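PRESAN domain-containing protein (Plasmodium falciparum, PDB 7D2W) is of unknown function but, as a helical-bundle member of the PHIST (PRESAN) family of malaria parasites, probably takes part in protein binding. Local coordinates at residues E45-T48 / R49-Y53; I71-H74 / K75-I78. One frame throughout, in Å; residues are numbered along the deposited sequence.

Contact 1: E45-T48 / R49-Y53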
loop_
_atom_site.group_PDB
_atom_site.type_symbol
_atom_site.label_atom_id
_atom_site.label_comp_id
_atom_site.label_asym_id
_atom_site.label_seq_id
_atom_site.Cartn_x
_atom_site.Cartn_y
_atom_site.Cartn_z
ATOM N N GLU A 45 -0.455 5.026 26.636
ATOM C CA GLU A 45 -1.762 5.326 26.057
ATOM C C GLU A 45 -1.684 5.540 24.533
ATOM O O GLU A 45 -1.996 6.625 24.038
ATOM C CB GLU A 45 -2.359 6.564 26.725
ATOM N N GLN A 46 -1.291 4.490 23.808
ATOM C CA GLN A 46 -1.044 4.579 22.370
ATOM C C GLN A 46 -2.314 4.932 21.603
ATOM O O GLN A 46 -3.330 4.236 21.702
ATOM C CB GLN A 46 -0.473 3.258 21.865
ATOM C CG GLN A 46 -0.503 3.128 20.339
ATOM C CD GLN A 46 0.504 4.050 19.667
ATOM O OE1 GLN A 46 1.676 4.099 20.049
ATOM N NE2 GLN A 46 0.043 4.798 18.667
ATOM N N LEU A 47 -2.256 6.016 20.835
ATOM C CA LEU A 47 -3.396 6.402 20.017
ATOM C C LEU A 47 -3.523 5.465 18.821
ATOM O O LEU A 47 -2.523 4.999 18.262
ATOM C CB LEU A 47 -3.243 7.843 19.527
ATOM C CG LEU A 47 -3.081 8.903 20.614
ATOM C CD1 LEU A 47 -3.070 10.303 20.020
ATOM C CD2 LEU A 47 -4.171 8.758 21.648
ATOM N N THR A 48 -4.760 5.186 18.432
ATOM C CA THR A 48 -4.985 4.536 17.156
ATOM C C THR A 48 -4.835 5.557 16.037
ATOM O O THR A 48 -4.893 6.768 16.260
ATOM C CB THR A 48 -6.371 3.909 17.099
ATOM O OG1 THR A 48 -7.355 4.946 17.214
ATOM C CG2 THR A 48 -6.543 2.905 18.229
ATOM N N ARG A 49 -4.630 5.050 14.818
ATOM C CA ARG A 49 -4.577 5.926 13.653
ATOM C C ARG A 49 -5.825 6.793 13.577
ATOM O O ARG A 49 -5.749 8.003 13.347
ATOM C CB ARG A 49 -4.414 5.074 12.386
ATOM C CG ARG A 49 -3.810 5.791 11.233
ATOM C CD ARG A 49 -3.779 4.872 10.025
ATOM N NE ARG A 49 -2.792 3.807 10.180
ATOM C CZ ARG A 49 -2.118 3.298 9.158
ATOM N NH1 ARG A 49 -2.359 3.766 7.956
ATOM N NH2 ARG A 49 -1.224 2.328 9.332
ATOM N N GLU A 50 -6.993 6.182 13.799
ATOM C CA GLU A 50 -8.245 6.925 13.799
ATOM C C GLU A 50 -8.224 8.050 14.829
ATOM O O GLU A 50 -8.672 9.170 14.552
ATOM C CB GLU A 50 -9.387 5.954 14.083
ATOM C CG GLU A 50 -10.786 6.469 13.897
ATOM C CD GLU A 50 -11.810 5.358 14.101
ATOM O OE1 GLU A 50 -11.430 4.171 13.980
ATOM O OE2 GLU A 50 -12.985 5.665 14.389
ATOM N N GLU A 51 -7.723 7.767 16.030
ATOM C CA GLU A 51 -7.686 8.788 17.072
ATOM C C GLU A 51 -6.681 9.875 16.740
ATOM O O GLU A 51 -6.889 11.041 17.084
ATOM C CB GLU A 51 -7.346 8.156 18.416
ATOM C CG GLU A 51 -8.537 7.489 19.087
ATOM C CD GLU A 51 -8.130 6.465 20.133
ATOM O OE1 GLU A 51 -6.925 6.148 20.234
ATOM O OE2 GLU A 51 -9.022 5.973 20.859
ATOM N N LEU A 52 -5.594 9.513 16.068
ATOM C CA LEU A 52 -4.605 10.507 15.677
ATOM C C LEU A 52 -5.162 11.449 14.618
ATOM O O LEU A 52 -4.943 12.664 14.677
ATOM C CB LEU A 52 -3.344 9.794 15.188
ATOM C CG LEU A 52 -2.134 10.671 14.893
ATOM C CD1 LEU A 52 -1.538 11.153 16.192
ATOM C CD2 LEU A 52 -1.095 9.905 14.063
ATOM N N TYR A 53 -5.901 10.917 13.647
ATOM C CA TYR A 53 -6.445 11.781 12.603
ATOM C C TYR A 53 -7.578 12.658 13.118
ATOM O O TYR A 53 -7.750 13.783 12.635
ATOM C CB TYR A 53 -6.905 10.936 11.420
ATOM C CG TYR A 53 -5.742 10.200 10.762
ATOM C CD1 TYR A 53 -4.430 10.624 10.958
ATOM C CD2 TYR A 53 -5.957 9.073 9.971
ATOM C CE1 TYR A 53 -3.363 9.961 10.367
ATOM C CE2 TYR A 53 -4.890 8.408 9.366
ATOM C CZ TYR A 53 -3.604 8.855 9.574
ATOM O OH TYR A 53 -2.541 8.200 8.986
#
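E51 reaches back over T48, and the two residues trade bonds at the start of helix 49-58. Starting from CB of E51, the side chain lies against the threonine: CB is 3.4 Å from T48 OG1, and CG and CD keep the same spacing past the hydroxyl. With CG beside its own backbone N (chi1 -80°) and the chain extended beyond, the carboxylate is carried back to the residue before the helix. E51 OE1 accepts from T48 N at 3.0 Å in an almost straight bond (171°), met on the anti side and well out of the carboxylate plane. E51 OE1 also sits 3.5 Å from L47 CA. T48 OG1 accepts from E51 N at 3.1 Å. T48 O takes L52 N at 2.8 Å, the first turn of the helix. Next to this polar exchange, L47 CD1 approaches L52 CD1 at 4.2 Å, and L52 packs on I71 of helix 65-93. R49 turns off to a salt bridge with D164. This is a capping box with T48 as N-cap: E51 N, at the open first turn, gains a side-chain acceptor, and the carboxylate near the helix's N-terminal end is probably stabilised by the helix dipole.

Contact 2: I71-H74 / K75-I78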
loop_
_atom_site.group_PDB
_atom_site.type_symbol
_atom_site.label_atom_id
_atom_site.label_comp_id
_atom_site.label_asym_id
_atom_site.label_seq_id
_atom_site.Cartn_x
_atom_site.Cartn_y
_atom_site.Cartn_z
ATOM N N ILE A 71 2.950 13.492 19.598
ATOM C CA ILE A 71 2.255 12.994 18.408
ATOM C C ILE A 71 3.174 12.099 17.580
ATOM O O ILE A 71 2.767 11.024 17.120
ATOM C CB ILE A 71 1.724 14.181 17.581
ATOM C CG1 ILE A 71 0.493 14.791 18.255
ATOM C CG2 ILE A 71 1.414 13.763 16.155
ATOM C CD1 ILE A 71 0.276 16.241 17.892
ATOM N N TRP A 72 4.429 12.516 17.381
ATOM C CA TRP A 72 5.367 11.696 16.614
ATOM C C TRP A 72 5.620 10.333 17.274
ATOM O O TRP A 72 5.779 9.322 16.580
ATOM C CB TRP A 72 6.678 12.460 16.425
ATOM C CG TRP A 72 7.626 11.852 15.428
ATOM C CD1 TRP A 72 8.849 11.298 15.693
ATOM C CD2 TRP A 72 7.437 11.744 14.007
ATOM N NE1 TRP A 72 9.427 10.856 14.526
ATOM C CE2 TRP A 72 8.587 11.120 13.481
ATOM C CE3 TRP A 72 6.412 12.123 13.130
ATOM C CZ2 TRP A 72 8.741 10.855 12.122
ATOM C CZ3 TRP A 72 6.568 11.858 11.771
ATOM C CH2 TRP A 72 7.732 11.243 11.284
ATOM N N ASN A 73 5.673 10.283 18.607
ATOM C CA ASN A 73 5.818 8.990 19.269
ATOM C C ASN A 73 4.612 8.094 18.999
ATOM O O ASN A 73 4.766 6.886 18.803
ATOM C CB ASN A 73 6.023 9.179 20.776
ATOM C CG ASN A 73 7.373 9.782 21.101
ATOM O OD1 ASN A 73 8.309 9.694 20.303
ATOM N ND2 ASN A 73 7.486 10.394 22.277
ATOM N N HIS A 74 3.401 8.661 18.992
ATOM C CA HIS A 74 2.233 7.871 18.612
ATOM C C HIS A 74 2.327 7.416 17.152
ATOM O O HIS A 74 1.904 6.305 16.813
ATOM C CB HIS A 74 0.943 8.669 18.834
ATOM C CG HIS A 74 0.593 8.882 20.279
ATOM N ND1 HIS A 74 0.222 7.856 21.126
ATOM C CD2 HIS A 74 0.563 10.016 21.023
ATOM C CE1 HIS A 74 -0.015 8.349 22.331
ATOM N NE2 HIS A 74 0.191 9.656 22.298
ATOM N N LYS A 75 2.851 8.270 16.269
ATOM C CA LYS A 75 3.089 7.852 14.885
ATOM C C LYS A 75 4.039 6.659 14.835
ATOM O O LYS A 75 3.781 5.670 14.138
ATOM C CB LYS A 75 3.645 9.025 14.069
ATOM C CG LYS A 75 4.056 8.643 12.629
ATOM C CD LYS A 75 5.550 8.342 12.533
ATOM C CE LYS A 75 5.983 8.021 11.093
ATOM N NZ LYS A 75 7.406 7.567 11.105
ATOM N N ASN A 76 5.148 6.740 15.573
ATOM C CA ASN A 76 6.100 5.633 15.621
ATOM C C ASN A 76 5.437 4.350 16.105
ATOM O O ASN A 76 5.660 3.282 15.531
ATOM C CB ASN A 76 7.290 5.978 16.526
ATOM C CG ASN A 76 8.313 6.875 15.844
ATOM O OD1 ASN A 76 8.450 6.878 14.618
ATOM N ND2 ASN A 76 9.050 7.632 16.643
ATOM N N GLY A 77 4.598 4.439 17.141
ATOM C CA GLY A 77 3.913 3.252 17.633
ATOM C C GLY A 77 2.994 2.629 16.595
ATOM O O GLY A 77 2.873 1.404 16.508
ATOM N N ILE A 78 2.324 3.463 15.806
ATOM C CA ILE A 78 1.457 2.959 14.750
ATOM C C ILE A 78 2.279 2.250 13.674
ATOM O O ILE A 78 1.946 1.138 13.245
ATOM C CB ILE A 78 0.633 4.115 14.153
ATOM C CG1 ILE A 78 -0.457 4.548 15.133
ATOM C CG2 ILE A 78 0.056 3.713 12.787
ATOM C CD1 ILE A 78 -0.919 5.966 14.918
HETATM O O HOH W 1 9.147 7.029 19.504
#
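K75 lays its aliphatic chain over one face of the W72 indole, one turn of helix apart. Both side chains leave the backbone with CG anti to N (chi1 -168° for W72, 174° for K75) and run side by side in the same direction; a bend at chi2 of the lysine brings its methylenes onto the benzo ring. K75 CD stands 3.8 Å from the centroid of the W72 six-membered ring, only 11° off the normal, a CH-pi contact, and K75 CE follows at 3.7 Å from W72 CH2. K75 NZ, still 3.7 Å from W72 CZ2 at the far end of the ring system, hydrogen-bonds Q135, and W72 NE1 is taken by T136, so the polar ends of both side chains are held by helix 117-144. F139 stacks on the indole, and C159 of helix 149-181 touches both W72 and K75. This is the tight part, buried between helices.

N76 makes the transition. Buried against E132 of helix 117-144, it crosses the tryptophan with its amide plane steeply inclined to the ring and N76 ND2 3.8 Å from W72 CD1. Beyond it lies the solvent side. N73 is exposed, and its OD1 lies 4.3 Å from N76 ND2; a water joins these two atoms, donating to N73 OD1 and accepting from N76 ND2, each at 2.9 Å. Beneath both sides run the i to i+4 backbone hydrogen bonds of the helix, such as N76 N to W72 O at 2.8 Å. G77 brings no side chain to its part of the surface, and there Q46 of the loop before helix 49-58 comes close. One flank buried and aromatic, the other bridged by a water: such two-sidedness is characteristic of an amphipathic helix in a four-helix bundle, the fold of this PRESAN domain.

Contact 1 is a surface contact at the beginning of the short helix 49-58, whereas contact 2 lies partly buried, in the first half of the longer helix 65-93 that follows it in the chain. Their centres are about 9 Å apart and they meet directly: Q46 NE2 makes a probable hydrogen bond of 3.0 Å to H74 O, and L47 packs on H74. I71 and I78 meet L52, so both contacts help to join helices 49-58 and 65-93. At 45-48/49-53, polar side-chain groups serve backbone groups at a helix start; at 71-74/75-78, the backbone bonds are already complete, and side chains also pack against helices 117-144 and 149-181. Both contacts also touch I160 of helix 149-181.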